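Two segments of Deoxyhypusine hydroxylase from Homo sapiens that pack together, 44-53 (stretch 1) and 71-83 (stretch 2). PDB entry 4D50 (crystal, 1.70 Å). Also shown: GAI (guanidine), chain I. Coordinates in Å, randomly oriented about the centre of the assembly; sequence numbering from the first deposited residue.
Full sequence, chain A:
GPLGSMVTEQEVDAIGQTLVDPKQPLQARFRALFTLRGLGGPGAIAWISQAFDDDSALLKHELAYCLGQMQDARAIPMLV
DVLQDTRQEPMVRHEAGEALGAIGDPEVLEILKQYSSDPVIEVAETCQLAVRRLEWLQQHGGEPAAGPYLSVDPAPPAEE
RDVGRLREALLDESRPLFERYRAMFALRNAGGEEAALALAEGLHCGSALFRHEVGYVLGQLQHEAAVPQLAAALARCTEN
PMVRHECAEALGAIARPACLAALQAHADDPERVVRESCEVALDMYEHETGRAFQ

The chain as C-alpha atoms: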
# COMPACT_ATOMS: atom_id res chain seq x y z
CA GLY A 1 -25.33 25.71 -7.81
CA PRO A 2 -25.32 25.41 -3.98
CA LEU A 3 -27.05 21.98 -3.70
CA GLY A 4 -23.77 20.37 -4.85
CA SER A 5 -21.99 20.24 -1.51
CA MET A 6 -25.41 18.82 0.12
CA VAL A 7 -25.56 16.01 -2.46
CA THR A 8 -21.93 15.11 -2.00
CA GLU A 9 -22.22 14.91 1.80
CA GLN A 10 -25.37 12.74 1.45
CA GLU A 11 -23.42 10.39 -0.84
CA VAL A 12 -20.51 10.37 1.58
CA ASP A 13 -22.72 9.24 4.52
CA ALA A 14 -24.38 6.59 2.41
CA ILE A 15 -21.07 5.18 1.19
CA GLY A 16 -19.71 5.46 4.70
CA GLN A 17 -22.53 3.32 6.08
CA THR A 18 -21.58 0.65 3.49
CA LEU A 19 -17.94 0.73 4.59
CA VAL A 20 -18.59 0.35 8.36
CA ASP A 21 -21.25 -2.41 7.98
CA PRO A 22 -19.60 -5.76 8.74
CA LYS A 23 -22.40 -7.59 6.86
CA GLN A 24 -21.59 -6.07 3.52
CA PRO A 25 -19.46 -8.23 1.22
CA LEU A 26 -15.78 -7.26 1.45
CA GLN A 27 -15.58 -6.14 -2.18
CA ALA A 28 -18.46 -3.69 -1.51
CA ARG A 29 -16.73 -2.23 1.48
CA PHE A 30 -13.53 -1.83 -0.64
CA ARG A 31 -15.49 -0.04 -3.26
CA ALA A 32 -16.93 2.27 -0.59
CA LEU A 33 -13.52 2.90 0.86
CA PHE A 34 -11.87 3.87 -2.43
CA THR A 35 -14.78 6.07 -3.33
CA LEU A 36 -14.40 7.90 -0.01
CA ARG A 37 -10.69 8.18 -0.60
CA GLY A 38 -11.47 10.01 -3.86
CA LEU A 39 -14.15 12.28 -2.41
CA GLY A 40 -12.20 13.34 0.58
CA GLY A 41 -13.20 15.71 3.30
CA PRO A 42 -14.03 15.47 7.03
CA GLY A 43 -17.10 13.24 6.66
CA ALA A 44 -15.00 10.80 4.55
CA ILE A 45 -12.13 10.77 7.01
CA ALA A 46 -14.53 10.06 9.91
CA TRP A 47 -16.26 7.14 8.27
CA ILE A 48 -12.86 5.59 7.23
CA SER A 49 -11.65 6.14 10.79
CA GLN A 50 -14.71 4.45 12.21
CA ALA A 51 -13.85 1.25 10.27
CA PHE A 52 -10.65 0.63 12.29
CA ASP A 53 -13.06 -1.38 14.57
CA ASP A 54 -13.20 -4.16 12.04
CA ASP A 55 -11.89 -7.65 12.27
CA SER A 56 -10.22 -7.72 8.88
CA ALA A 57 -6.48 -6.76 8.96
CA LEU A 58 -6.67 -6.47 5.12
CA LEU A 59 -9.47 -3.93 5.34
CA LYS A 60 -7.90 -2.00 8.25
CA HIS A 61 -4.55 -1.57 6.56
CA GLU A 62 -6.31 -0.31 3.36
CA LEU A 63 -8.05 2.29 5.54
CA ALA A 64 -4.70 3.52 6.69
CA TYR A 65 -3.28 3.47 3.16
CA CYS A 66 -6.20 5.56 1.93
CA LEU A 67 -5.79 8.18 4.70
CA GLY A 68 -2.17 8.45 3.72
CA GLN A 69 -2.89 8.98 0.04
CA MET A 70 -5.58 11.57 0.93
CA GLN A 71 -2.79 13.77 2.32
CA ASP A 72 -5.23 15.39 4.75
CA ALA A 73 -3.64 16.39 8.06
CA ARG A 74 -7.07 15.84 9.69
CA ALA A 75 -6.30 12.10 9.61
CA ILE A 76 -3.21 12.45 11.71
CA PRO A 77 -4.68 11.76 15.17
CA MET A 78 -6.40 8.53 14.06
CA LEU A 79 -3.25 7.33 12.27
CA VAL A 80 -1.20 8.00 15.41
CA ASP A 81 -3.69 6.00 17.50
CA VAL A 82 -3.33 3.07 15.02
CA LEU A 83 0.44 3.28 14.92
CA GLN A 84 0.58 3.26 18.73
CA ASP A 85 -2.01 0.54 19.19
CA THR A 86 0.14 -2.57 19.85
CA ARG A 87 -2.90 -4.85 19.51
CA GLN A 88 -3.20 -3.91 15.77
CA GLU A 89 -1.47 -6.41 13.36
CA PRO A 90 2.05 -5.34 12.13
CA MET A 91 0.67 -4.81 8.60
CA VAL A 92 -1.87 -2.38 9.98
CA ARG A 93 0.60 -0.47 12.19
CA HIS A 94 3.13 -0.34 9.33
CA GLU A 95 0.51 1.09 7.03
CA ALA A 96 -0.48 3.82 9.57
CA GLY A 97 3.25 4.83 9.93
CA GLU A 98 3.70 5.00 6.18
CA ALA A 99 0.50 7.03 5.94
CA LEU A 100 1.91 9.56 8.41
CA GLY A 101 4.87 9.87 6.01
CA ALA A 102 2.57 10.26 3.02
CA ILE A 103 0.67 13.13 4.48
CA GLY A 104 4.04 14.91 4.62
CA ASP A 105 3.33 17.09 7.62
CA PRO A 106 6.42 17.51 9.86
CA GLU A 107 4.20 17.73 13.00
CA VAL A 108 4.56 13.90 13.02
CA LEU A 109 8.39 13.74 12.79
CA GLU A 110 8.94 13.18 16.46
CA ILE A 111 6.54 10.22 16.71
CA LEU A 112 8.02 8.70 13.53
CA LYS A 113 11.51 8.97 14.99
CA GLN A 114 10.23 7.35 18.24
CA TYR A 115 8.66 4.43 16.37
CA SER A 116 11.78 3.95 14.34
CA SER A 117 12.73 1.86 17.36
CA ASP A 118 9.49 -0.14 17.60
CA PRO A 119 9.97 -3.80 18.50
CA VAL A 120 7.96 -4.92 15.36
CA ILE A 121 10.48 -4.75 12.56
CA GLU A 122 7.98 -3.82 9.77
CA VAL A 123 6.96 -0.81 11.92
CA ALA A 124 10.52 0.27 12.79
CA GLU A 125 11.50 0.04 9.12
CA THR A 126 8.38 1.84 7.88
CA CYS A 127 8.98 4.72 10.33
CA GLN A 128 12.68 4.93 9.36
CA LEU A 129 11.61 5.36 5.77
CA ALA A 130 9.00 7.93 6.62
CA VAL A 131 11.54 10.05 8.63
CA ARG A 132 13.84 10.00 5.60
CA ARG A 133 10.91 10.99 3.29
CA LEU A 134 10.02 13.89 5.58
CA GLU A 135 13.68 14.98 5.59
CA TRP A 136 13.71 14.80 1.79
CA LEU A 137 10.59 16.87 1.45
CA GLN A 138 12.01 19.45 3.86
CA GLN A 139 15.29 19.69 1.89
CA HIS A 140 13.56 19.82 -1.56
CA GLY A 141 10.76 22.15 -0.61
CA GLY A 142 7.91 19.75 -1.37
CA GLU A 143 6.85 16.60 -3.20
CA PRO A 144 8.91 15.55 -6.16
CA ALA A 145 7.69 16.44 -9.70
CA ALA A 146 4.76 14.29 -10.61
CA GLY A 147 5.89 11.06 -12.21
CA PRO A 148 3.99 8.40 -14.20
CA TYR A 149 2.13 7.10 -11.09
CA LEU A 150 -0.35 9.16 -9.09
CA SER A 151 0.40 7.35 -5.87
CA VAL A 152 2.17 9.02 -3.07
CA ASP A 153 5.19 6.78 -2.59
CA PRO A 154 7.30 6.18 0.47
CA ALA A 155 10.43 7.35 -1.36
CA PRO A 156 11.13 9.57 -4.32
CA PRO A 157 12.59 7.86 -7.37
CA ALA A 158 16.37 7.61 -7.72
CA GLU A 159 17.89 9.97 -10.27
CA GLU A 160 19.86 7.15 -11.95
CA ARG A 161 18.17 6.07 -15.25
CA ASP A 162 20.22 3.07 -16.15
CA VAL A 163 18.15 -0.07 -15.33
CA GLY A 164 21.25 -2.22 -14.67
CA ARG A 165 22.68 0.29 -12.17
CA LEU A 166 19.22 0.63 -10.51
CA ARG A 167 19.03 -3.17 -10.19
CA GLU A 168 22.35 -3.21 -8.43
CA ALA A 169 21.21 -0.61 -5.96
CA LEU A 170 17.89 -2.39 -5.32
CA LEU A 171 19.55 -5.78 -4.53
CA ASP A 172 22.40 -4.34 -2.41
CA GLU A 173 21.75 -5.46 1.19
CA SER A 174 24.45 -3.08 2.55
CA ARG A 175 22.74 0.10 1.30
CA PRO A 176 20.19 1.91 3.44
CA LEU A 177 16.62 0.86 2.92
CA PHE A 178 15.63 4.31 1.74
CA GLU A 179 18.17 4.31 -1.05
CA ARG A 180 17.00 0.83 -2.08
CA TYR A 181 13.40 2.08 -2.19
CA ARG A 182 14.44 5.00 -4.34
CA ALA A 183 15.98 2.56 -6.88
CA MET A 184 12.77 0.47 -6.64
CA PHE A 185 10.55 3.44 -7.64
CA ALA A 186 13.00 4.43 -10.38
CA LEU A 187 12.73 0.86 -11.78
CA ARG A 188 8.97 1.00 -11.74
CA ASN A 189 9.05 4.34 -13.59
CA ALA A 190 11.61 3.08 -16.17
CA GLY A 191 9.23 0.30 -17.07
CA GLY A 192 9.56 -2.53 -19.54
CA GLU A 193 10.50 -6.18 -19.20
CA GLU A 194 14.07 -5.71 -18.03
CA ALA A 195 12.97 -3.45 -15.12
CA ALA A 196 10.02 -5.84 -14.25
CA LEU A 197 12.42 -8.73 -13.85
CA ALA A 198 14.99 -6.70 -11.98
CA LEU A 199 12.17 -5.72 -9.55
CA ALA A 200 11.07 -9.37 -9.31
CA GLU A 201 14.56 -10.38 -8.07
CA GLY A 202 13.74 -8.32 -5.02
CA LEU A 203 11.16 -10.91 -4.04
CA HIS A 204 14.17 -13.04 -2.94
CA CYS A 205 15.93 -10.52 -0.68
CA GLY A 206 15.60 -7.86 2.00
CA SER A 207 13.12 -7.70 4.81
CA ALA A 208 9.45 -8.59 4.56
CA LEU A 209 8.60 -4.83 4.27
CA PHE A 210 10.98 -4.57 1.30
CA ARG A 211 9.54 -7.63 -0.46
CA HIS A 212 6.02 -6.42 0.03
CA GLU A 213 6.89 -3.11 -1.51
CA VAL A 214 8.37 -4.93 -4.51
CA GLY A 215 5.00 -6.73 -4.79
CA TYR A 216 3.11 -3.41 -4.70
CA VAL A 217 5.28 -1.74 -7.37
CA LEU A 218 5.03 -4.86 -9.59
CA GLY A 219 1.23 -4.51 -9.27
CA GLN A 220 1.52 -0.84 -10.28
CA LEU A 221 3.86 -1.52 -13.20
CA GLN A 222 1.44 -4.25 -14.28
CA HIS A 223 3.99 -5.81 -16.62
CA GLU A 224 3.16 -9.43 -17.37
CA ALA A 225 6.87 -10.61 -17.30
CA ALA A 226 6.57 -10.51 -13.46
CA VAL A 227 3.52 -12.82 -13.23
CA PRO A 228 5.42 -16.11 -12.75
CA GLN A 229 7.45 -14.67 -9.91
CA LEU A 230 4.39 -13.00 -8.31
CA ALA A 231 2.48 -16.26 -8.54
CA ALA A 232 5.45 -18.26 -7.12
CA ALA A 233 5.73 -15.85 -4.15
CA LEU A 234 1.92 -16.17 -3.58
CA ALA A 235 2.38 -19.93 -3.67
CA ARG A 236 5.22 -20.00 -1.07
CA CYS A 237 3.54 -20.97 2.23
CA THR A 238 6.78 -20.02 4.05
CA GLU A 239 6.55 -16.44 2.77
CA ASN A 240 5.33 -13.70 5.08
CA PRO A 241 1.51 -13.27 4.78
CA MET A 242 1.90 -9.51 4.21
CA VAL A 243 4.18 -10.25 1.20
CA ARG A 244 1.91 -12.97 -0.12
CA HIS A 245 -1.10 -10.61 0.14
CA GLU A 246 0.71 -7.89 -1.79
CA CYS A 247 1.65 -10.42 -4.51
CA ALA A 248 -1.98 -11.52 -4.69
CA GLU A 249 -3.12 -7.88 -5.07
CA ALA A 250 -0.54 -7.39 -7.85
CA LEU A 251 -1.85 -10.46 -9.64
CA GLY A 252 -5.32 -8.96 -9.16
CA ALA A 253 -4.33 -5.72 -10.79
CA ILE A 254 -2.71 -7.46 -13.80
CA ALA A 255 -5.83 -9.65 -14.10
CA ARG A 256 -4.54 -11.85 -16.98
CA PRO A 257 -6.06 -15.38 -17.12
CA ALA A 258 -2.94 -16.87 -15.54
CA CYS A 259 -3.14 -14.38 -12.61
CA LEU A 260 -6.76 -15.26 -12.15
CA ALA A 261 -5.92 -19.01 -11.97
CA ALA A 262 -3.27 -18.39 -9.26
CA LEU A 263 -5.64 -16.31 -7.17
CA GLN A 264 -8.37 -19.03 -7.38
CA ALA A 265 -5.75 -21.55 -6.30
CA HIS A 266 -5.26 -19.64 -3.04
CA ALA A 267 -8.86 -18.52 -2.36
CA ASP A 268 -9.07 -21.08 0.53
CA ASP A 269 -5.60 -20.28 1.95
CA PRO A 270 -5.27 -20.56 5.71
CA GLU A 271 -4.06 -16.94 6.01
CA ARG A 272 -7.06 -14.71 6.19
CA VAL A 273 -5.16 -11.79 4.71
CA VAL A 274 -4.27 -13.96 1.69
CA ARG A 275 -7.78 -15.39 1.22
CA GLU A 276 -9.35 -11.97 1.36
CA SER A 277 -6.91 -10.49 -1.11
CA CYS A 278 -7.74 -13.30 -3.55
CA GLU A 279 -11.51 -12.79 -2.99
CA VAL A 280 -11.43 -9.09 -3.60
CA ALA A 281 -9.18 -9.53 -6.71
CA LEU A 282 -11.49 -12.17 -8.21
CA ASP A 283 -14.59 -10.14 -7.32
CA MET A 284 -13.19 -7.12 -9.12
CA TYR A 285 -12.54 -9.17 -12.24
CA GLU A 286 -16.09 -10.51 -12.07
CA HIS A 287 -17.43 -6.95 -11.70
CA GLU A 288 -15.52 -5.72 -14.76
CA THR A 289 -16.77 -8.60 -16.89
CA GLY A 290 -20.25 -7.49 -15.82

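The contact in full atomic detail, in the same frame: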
# COMPACT_ATOMS: atom_id res chain seq x y z
N ALA A 44 -15.69 12.01 5.12
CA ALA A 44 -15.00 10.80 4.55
C ALA A 44 -13.95 10.28 5.50
O ALA A 44 -13.87 9.10 5.82
CB ALA A 44 -14.41 11.12 3.23
N ILE A 45 -13.13 11.18 6.03
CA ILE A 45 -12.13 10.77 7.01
C ILE A 45 -12.75 10.11 8.26
O ILE A 45 -12.25 9.08 8.78
CB ILE A 45 -11.23 11.99 7.35
CG1 ILE A 45 -10.40 12.30 6.09
CG2 ILE A 45 -10.32 11.71 8.50
CD1 ILE A 45 -9.54 13.54 6.12
N ALA A 46 -13.87 10.64 8.75
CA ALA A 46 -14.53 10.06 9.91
C ALA A 46 -15.09 8.67 9.71
O ALA A 46 -14.95 7.84 10.58
CB ALA A 46 -15.64 11.00 10.41
N TRP A 47 -15.70 8.43 8.58
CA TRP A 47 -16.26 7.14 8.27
C TRP A 47 -15.11 6.10 8.08
O TRP A 47 -15.23 4.98 8.49
CB TRP A 47 -17.09 7.21 7.00
CG TRP A 47 -18.45 7.85 7.11
CD1 TRP A 47 -18.86 9.02 6.51
CD2 TRP A 47 -19.59 7.34 7.80
NE1 TRP A 47 -20.18 9.26 6.79
CE2 TRP A 47 -20.65 8.27 7.61
CE3 TRP A 47 -19.82 6.21 8.59
CZ2 TRP A 47 -21.92 8.08 8.15
CZ3 TRP A 47 -21.09 6.01 9.14
CH2 TRP A 47 -22.12 6.96 8.94
N ILE A 48 -14.02 6.51 7.47
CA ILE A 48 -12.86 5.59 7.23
C ILE A 48 -12.28 5.23 8.60
O ILE A 48 -11.87 4.11 8.86
CB ILE A 48 -11.79 6.25 6.33
CG1 ILE A 48 -12.30 6.43 4.88
CG2 ILE A 48 -10.49 5.45 6.27
CD1 ILE A 48 -11.37 7.19 4.00
N SER A 49 -12.25 6.24 9.48
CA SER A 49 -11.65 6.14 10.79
C SER A 49 -12.47 5.24 11.67
O SER A 49 -11.90 4.45 12.43
CB SER A 49 -11.57 7.55 11.43
OG SER A 49 -10.55 8.35 10.77
N GLN A 50 -13.78 5.32 11.50
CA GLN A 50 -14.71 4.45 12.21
C GLN A 50 -14.48 2.97 11.89
O GLN A 50 -14.62 2.13 12.76
CB GLN A 50 -16.16 4.90 11.98
CG GLN A 50 -17.24 4.19 12.83
CD GLN A 50 -18.66 4.69 12.50
OE1 GLN A 50 -18.85 5.85 12.24
NE2 GLN A 50 -19.62 3.77 12.40
N ALA A 51 -14.12 2.67 10.66
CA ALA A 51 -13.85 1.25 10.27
C ALA A 51 -12.64 0.58 10.89
O ALA A 51 -12.48 -0.66 10.73
CB ALA A 51 -13.82 1.14 8.76
N PHE A 52 -11.75 1.30 11.58
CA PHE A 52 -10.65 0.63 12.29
C PHE A 52 -11.09 -0.40 13.37
O PHE A 52 -10.21 -1.07 13.97
CB PHE A 52 -9.63 1.63 12.86
CG PHE A 52 -8.68 2.18 11.82
CD1 PHE A 52 -7.68 1.37 11.24
CD2 PHE A 52 -8.78 3.49 11.39
CE1 PHE A 52 -6.83 1.90 10.26
CE2 PHE A 52 -7.90 4.04 10.44
CZ PHE A 52 -6.92 3.23 9.87
N ASP A 53 -12.40 -0.45 13.62
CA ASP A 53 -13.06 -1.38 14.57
C ASP A 53 -13.01 -2.80 14.04
O ASP A 53 -12.91 -3.75 14.79
CB ASP A 53 -14.55 -0.98 14.77
CG ASP A 53 -15.14 -1.46 16.13
OD1 ASP A 53 -14.43 -2.18 16.89
OD2 ASP A 53 -16.32 -1.10 16.45
N GLN A 71 -3.71 12.68 1.95
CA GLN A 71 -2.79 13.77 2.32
C GLN A 71 -3.44 14.87 3.18
O GLN A 71 -3.04 16.04 3.11
CB GLN A 71 -2.09 14.33 1.12
CG GLN A 71 -1.09 13.28 0.56
CD GLN A 71 -0.10 13.93 -0.38
OE1 GLN A 71 -0.48 14.36 -1.46
NE2 GLN A 71 1.15 13.92 -0.02
N ASP A 72 -4.45 14.47 3.95
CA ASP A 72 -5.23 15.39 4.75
C ASP A 72 -4.79 15.28 6.19
O ASP A 72 -4.95 14.27 6.89
CB ASP A 72 -6.70 15.15 4.53
CG ASP A 72 -7.57 16.27 5.08
OD1 ASP A 72 -7.20 16.86 6.11
OD2 ASP A 72 -8.63 16.54 4.44
N ALA A 73 -4.19 16.36 6.67
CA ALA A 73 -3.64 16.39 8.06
C ALA A 73 -4.70 16.07 9.11
O ALA A 73 -4.38 15.73 10.21
CB ALA A 73 -2.94 17.78 8.32
N ARG A 74 -5.96 16.21 8.76
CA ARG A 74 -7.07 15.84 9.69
C ARG A 74 -7.04 14.37 10.12
O ARG A 74 -7.63 14.03 11.11
CB ARG A 74 -8.45 16.21 9.16
CG ARG A 74 -8.69 17.73 9.10
CD ARG A 74 -10.17 18.13 9.17
NE ARG A 74 -10.53 18.50 10.53
CZ ARG A 74 -10.22 19.67 11.08
NH1 ARG A 74 -9.58 20.60 10.35
NH2 ARG A 74 -10.53 19.92 12.36
N ALA A 75 -6.37 13.51 9.34
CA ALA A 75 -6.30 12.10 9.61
C ALA A 75 -5.24 11.78 10.62
O ALA A 75 -5.10 10.60 11.03
CB ALA A 75 -6.05 11.30 8.33
N ILE A 76 -4.40 12.78 10.97
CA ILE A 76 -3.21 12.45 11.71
C ILE A 76 -3.44 11.81 13.06
O ILE A 76 -2.78 10.85 13.43
CB ILE A 76 -2.28 13.72 11.81
CG1 ILE A 76 -1.51 13.88 10.50
CG2 ILE A 76 -1.29 13.61 12.97
CD1 ILE A 76 -0.81 15.23 10.34
N PRO A 77 -4.39 12.38 13.88
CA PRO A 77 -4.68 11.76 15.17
C PRO A 77 -5.09 10.28 15.12
O PRO A 77 -4.64 9.51 15.91
CB PRO A 77 -5.80 12.64 15.75
CG PRO A 77 -5.59 13.94 15.08
CD PRO A 77 -5.14 13.62 13.67
N MET A 78 -5.91 9.91 14.17
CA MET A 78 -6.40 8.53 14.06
C MET A 78 -5.23 7.67 13.67
O MET A 78 -5.07 6.59 14.20
CB MET A 78 -7.50 8.42 12.99
CG MET A 78 -8.08 7.02 12.87
SD MET A 78 -8.88 6.26 14.31
CE MET A 78 -9.81 7.51 15.11
N LEU A 79 -4.40 8.17 12.77
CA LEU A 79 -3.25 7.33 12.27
C LEU A 79 -2.20 7.13 13.39
O LEU A 79 -1.58 6.08 13.52
CB LEU A 79 -2.59 7.93 11.06
CG LEU A 79 -3.44 7.85 9.79
CD1 LEU A 79 -2.95 8.74 8.67
CD2 LEU A 79 -3.47 6.40 9.31
N VAL A 80 -2.05 8.14 14.23
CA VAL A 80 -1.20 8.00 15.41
C VAL A 80 -1.73 6.90 16.33
O VAL A 80 -0.96 6.05 16.86
CB VAL A 80 -0.97 9.40 16.08
CG1 VAL A 80 -0.25 9.23 17.40
CG2 VAL A 80 -0.13 10.30 15.19
N ASP A 81 -3.02 6.95 16.62
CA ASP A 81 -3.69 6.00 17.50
C ASP A 81 -3.48 4.59 16.93
O ASP A 81 -3.13 3.71 17.67
CB ASP A 81 -5.21 6.21 17.62
CG ASP A 81 -5.60 7.44 18.44
OD1 ASP A 81 -4.74 8.00 19.11
OD2 ASP A 81 -6.81 7.81 18.42
N VAL A 82 -3.62 4.41 15.62
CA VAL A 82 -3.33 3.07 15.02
C VAL A 82 -1.87 2.65 15.12
O VAL A 82 -1.56 1.54 15.45
CB VAL A 82 -3.83 3.02 13.57
CG1 VAL A 82 -3.39 1.71 12.93
CG2 VAL A 82 -5.33 3.21 13.54
N LEU A 83 -0.95 3.55 14.80
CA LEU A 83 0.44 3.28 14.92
C LEU A 83 0.81 2.86 16.33
O LEU A 83 1.57 1.93 16.51
CB LEU A 83 1.29 4.49 14.62
CG LEU A 83 2.78 4.37 14.72
CD1 LEU A 83 3.31 3.19 13.93
CD2 LEU A 83 3.48 5.69 14.33
C GAI I . -10.63 17.79 6.03
N1 GAI I . -9.93 18.54 6.73
N2 GAI I . -10.98 16.60 6.50
N3 GAI I . -10.98 18.18 4.79

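Stretch 1 carries on a helix that begins earlier in the chain and leads into a 3-10 segment at 51–53, while stretch 2 runs from a loop through a 3-10 turn at 73–75 into a helix that continues beyond Leu83. The two run in the same direction along their interface, with Ile45 beside Ala75, Ser49 beside Met78 and Phe52 beside Val82. Their CA atoms are 6.5 Å apart for Ile45 and Ala75 and 6.6 Å for Ser49 and Met78, and the gap widens to 8.2 Å between Phe52 and Val82, where the Phe52 ring reaches across to Val82. No hydrogen bond crosses the interface; side-chain packing holds it together and buries 360 Å², both sides summed.

At the first level, Ile45 adopts an m,t rotamer that extends CD1 toward the loop of stretch 2. There CD1 of Ile45 lies 3.5 Å from CG of Asp72 and 4.2 Å from CB of Arg74, while CG2 of Ile45 packs 4.3 Å from CB of Ala75. The t rotamer of Asp72 suits a local bond: its OD1 accepts a hydrogen bond from the backbone N of Arg74 (3.0 Å), bracing the turn that Ile45 packs against. Arg74 starts toward stretch 1, but its end leads away, so its contribution comes from the base of the side chain. A guanidine molecule lies nearby, its N1 making a weak hydrogen bond to Asp72 OD1 (3.3 Å); close approaches in the model leave its exact position less certain.

One turn further along, Ser49 points toward stretch 2 yet directs its hydroxyl into its own helix. In the m rotamer, Ser49 OG donates to the carbonyl O of Ile45 (2.7 Å), the same oxygen that receives the backbone N of Ser49 (2.9 Å). With its proton committed to Ile45 O, Ser49 OG lies 3.5 Å from the methylene CG of Met78, a contact and not a hydrogen bond.

Met78 leaves its helix with chi1 t, then turns through chi2 and chi3, both p. Chi1 t places CG of Met78 against both Ser49 and Phe52, 3.8 Å from CE2 of the Phe52 ring; chi2 p then sets SD 5.1 Å from the centroid of that ring, in an oblique sulfur-aromatic contact, and chi3 p turns the terminal methyl. Phe52, with chi1 m and chi2 at -70°, presents a face to Val82. The t rotamer of Val82 sets CG2 3.7 Å from the centroid of the Phe52 ring and only 8° off its normal, a well-centred CH-pi contact in which a methyl group meets the aromatic electron cloud.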